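Local coordinates for cystatin-2 (Ornithodoros moubata, PDB 3L0R), which inhibits a broad range of papain-like cysteine proteases, among them mammalian cathepsins L, S, B, C and H, as an immunomodulatory salivary cystatin of a soft tick, at residues A[18-23]-A[52-57]. Sequence-based numbering, arbitrary orientation.
Sequences LELAHF and MNYKLT
Ala21, which packs against Leu56, has its carbonyl O hydrogen-bonded by OG1 of Thr25, one turn further along the helix, while its N lies 3.7 Å from Leu56 CD1. No hydrogen bond crosses between 18-23 and 52-57; the side-chain contacts are apolar, and Leu56 CD1 also rests against the helix backbone. Two side chains rise from the strand to meet the helix. Leu56 does so with one methyl: its CD1 sits 3.9 Å from Leu20 CB and 4.2 Å from Ala21 CB, so that it touches the first carbons of two successive side chains. The small side chain of Ala21 probably helps allow this approach; Ala21 CA lies 6.9 Å from Leu56 CA, against 8.3 Å between Leu20 CA and Tyr54 CA. At the wider position, longer side chains bridge the gap. Leu20 CD1 lies over one face of the Tyr54 ring, 3.8 Å from the centroid and only 14° off the normal, a CH-pi contact displaced slightly toward the CG–CD1 side. Tyr54 CG is anti to its own carbonyl carbon (chi1 -63°), which directs the ring from the strand toward the helix, and a near-perpendicular chi2 turns its face to Leu20 CD1. Losing the ring of Tyr54, as an alanine here would, is likely to leave Leu20 CD1 without the face it rests on and open a gap between helix and strand. Backbone bonds of Tyr54 to Ile92 and of Leu56 to Ala90 tie the strand to its neighbour 86-95, and Leu20 also touches Lys101 of strand 100-108. The axes of 18-23 and 52-57 approach to 9.5 Å at an angle of 83°, so this part of helix 15-25 runs across the central strand of the antiparallel sheet, the arrangement of the cystatin fold, in which a curved sheet wraps around a single helix.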
loop_
_atom_site.group_PDB
_atom_site.type_symbol
_atom_site.label_atom_id
_atom_site.label_comp_id
_atom_site.label_asym_id
_atom_site.label_seq_id
_atom_site.Cartn_x
_atom_site.Cartn_y
_atom_site.Cartn_z
ATOM N N LEU A 18 -7.017 3.068 -0.893
ATOM C CA LEU A 18 -6.010 4.037 -0.472
ATOM C C LEU A 18 -5.555 3.704 0.958
ATOM O O LEU A 18 -4.357 3.732 1.272
ATOM C CB LEU A 18 -6.537 5.477 -0.595
ATOM C CG LEU A 18 -5.584 6.611 -0.211
ATOM C CD1 LEU A 18 -4.280 6.602 -1.026
ATOM C CD2 LEU A 18 -6.307 7.940 -0.330
ATOM N N GLU A 19 -6.523 3.370 1.799
ATOM C CA GLU A 19 -6.264 2.919 3.154
ATOM C C GLU A 19 -5.290 1.723 3.179
ATOM O O GLU A 19 -4.324 1.695 3.958
ATOM C CB GLU A 19 -7.594 2.560 3.819
ATOM C CG GLU A 19 -7.595 2.565 5.345
ATOM C CD GLU A 19 -9.000 2.726 5.930
ATOM O OE1 GLU A 19 -9.148 2.568 7.164
ATOM O OE2 GLU A 19 -9.951 3.019 5.159
ATOM N N LEU A 20 -5.543 0.750 2.310
ATOM C CA LEU A 20 -4.721 -0.452 2.231
ATOM C C LEU A 20 -3.314 -0.146 1.699
ATOM O O LEU A 20 -2.328 -0.744 2.143
ATOM C CB LEU A 20 -5.419 -1.520 1.374
ATOM C CG LEU A 20 -6.578 -2.290 2.012
ATOM C CD1 LEU A 20 -7.474 -2.857 0.925
ATOM C CD2 LEU A 20 -6.128 -3.415 2.925
ATOM N N ALA A 21 -3.244 0.785 0.748
ATOM C CA ALA A 21 -1.989 1.225 0.150
ATOM C C ALA A 21 -1.092 1.858 1.201
ATOM O O ALA A 21 0.107 1.563 1.263
ATOM C CB ALA A 21 -2.238 2.176 -1.000
ATOM N N HIS A 22 -1.670 2.685 2.056
ATOM C CA HIS A 22 -0.930 3.269 3.148
ATOM C C HIS A 22 -0.459 2.218 4.132
ATOM O O HIS A 22 0.675 2.277 4.615
ATOM C CB HIS A 22 -1.791 4.302 3.862
ATOM C CG HIS A 22 -1.814 5.636 3.181
ATOM N ND1 HIS A 22 -0.720 6.471 3.151
ATOM C CD2 HIS A 22 -2.799 6.283 2.518
ATOM C CE1 HIS A 22 -1.033 7.579 2.502
ATOM N NE2 HIS A 22 -2.290 7.490 2.111
ATOM N N PHE A 23 -1.327 1.261 4.438
ATOM C CA PHE A 23 -0.979 0.169 5.336
ATOM C C PHE A 23 0.256 -0.557 4.819
ATOM O O PHE A 23 1.188 -0.815 5.562
ATOM C CB PHE A 23 -2.145 -0.826 5.511
ATOM C CG PHE A 23 -1.717 -2.144 6.094
ATOM C CD1 PHE A 23 -1.456 -2.264 7.469
ATOM C CD2 PHE A 23 -1.525 -3.258 5.271
ATOM C CE1 PHE A 23 -1.033 -3.475 8.004
ATOM C CE2 PHE A 23 -1.090 -4.468 5.797
ATOM C CZ PHE A 23 -0.850 -4.583 7.166
ATOM N N MET A 52 -9.283 -12.474 1.339
ATOM C CA MET A 52 -9.156 -11.653 0.135
ATOM C C MET A 52 -7.714 -11.222 -0.113
ATOM O O MET A 52 -7.017 -10.795 0.815
ATOM C CB MET A 52 -10.006 -10.388 0.265
ATOM C CG MET A 52 -11.509 -10.613 0.155
ATOM S SD MET A 52 -12.028 -11.009 -1.534
ATOM C CE MET A 52 -11.151 -9.742 -2.402
ATOM N N ASN A 53 -7.285 -11.332 -1.370
ATOM C CA ASN A 53 -6.048 -10.722 -1.816
ATOM C C ASN A 53 -6.328 -9.398 -2.496
ATOM O O ASN A 53 -7.247 -9.305 -3.317
ATOM C CB ASN A 53 -5.308 -11.627 -2.786
ATOM C CG ASN A 53 -4.614 -12.752 -2.100
ATOM O OD1 ASN A 53 -4.050 -12.584 -1.010
ATOM N ND2 ASN A 53 -4.643 -13.925 -2.723
ATOM N N TYR A 54 -5.548 -8.377 -2.135
ATOM C CA TYR A 54 -5.619 -7.052 -2.788
ATOM C C TYR A 54 -4.296 -6.819 -3.442
ATOM O O TYR A 54 -3.253 -6.863 -2.777
ATOM C CB TYR A 54 -5.901 -5.938 -1.787
ATOM C CG TYR A 54 -7.246 -6.097 -1.109
ATOM C CD1 TYR A 54 -8.382 -5.461 -1.622
ATOM C CD2 TYR A 54 -7.393 -6.909 0.032
ATOM C CE1 TYR A 54 -9.631 -5.606 -1.014
ATOM C CE2 TYR A 54 -8.616 -7.061 0.642
ATOM C CZ TYR A 54 -9.730 -6.413 0.113
ATOM O OH TYR A 54 -10.948 -6.561 0.707
ATOM N N LYS A 55 -4.344 -6.644 -4.763
ATOM C CA LYS A 55 -3.177 -6.277 -5.554
ATOM C C LYS A 55 -3.247 -4.790 -5.993
ATOM O O LYS A 55 -4.039 -4.396 -6.856
ATOM C CB LYS A 55 -3.003 -7.242 -6.727
ATOM C CG LYS A 55 -1.861 -6.867 -7.672
ATOM C CD LYS A 55 -1.091 -8.074 -8.116
ATOM C CE LYS A 55 -1.824 -8.844 -9.172
ATOM N NZ LYS A 55 -1.244 -10.194 -9.304
ATOM N N LEU A 56 -2.398 -3.973 -5.377
ATOM C CA LEU A 56 -2.398 -2.541 -5.620
ATOM C C LEU A 56 -1.135 -2.091 -6.338
ATOM O O LEU A 56 -0.011 -2.342 -5.867
ATOM C CB LEU A 56 -2.556 -1.779 -4.301
ATOM C CG LEU A 56 -3.465 -2.420 -3.233
ATOM C CD1 LEU A 56 -3.217 -1.782 -1.888
ATOM C CD2 LEU A 56 -4.964 -2.350 -3.610
ATOM N N THR A 57 -1.341 -1.466 -7.495
ATOM C CA THR A 57 -0.312 -0.796 -8.237
ATOM C C THR A 57 -0.414 0.684 -7.824
ATOM O O THR A 57 -1.436 1.357 -8.030
ATOM C CB THR A 57 -0.504 -1.001 -9.766
ATOM O OG1 THR A 57 -0.651 -2.397 -10.041
ATOM C CG2 THR A 57 0.687 -0.481 -10.562
#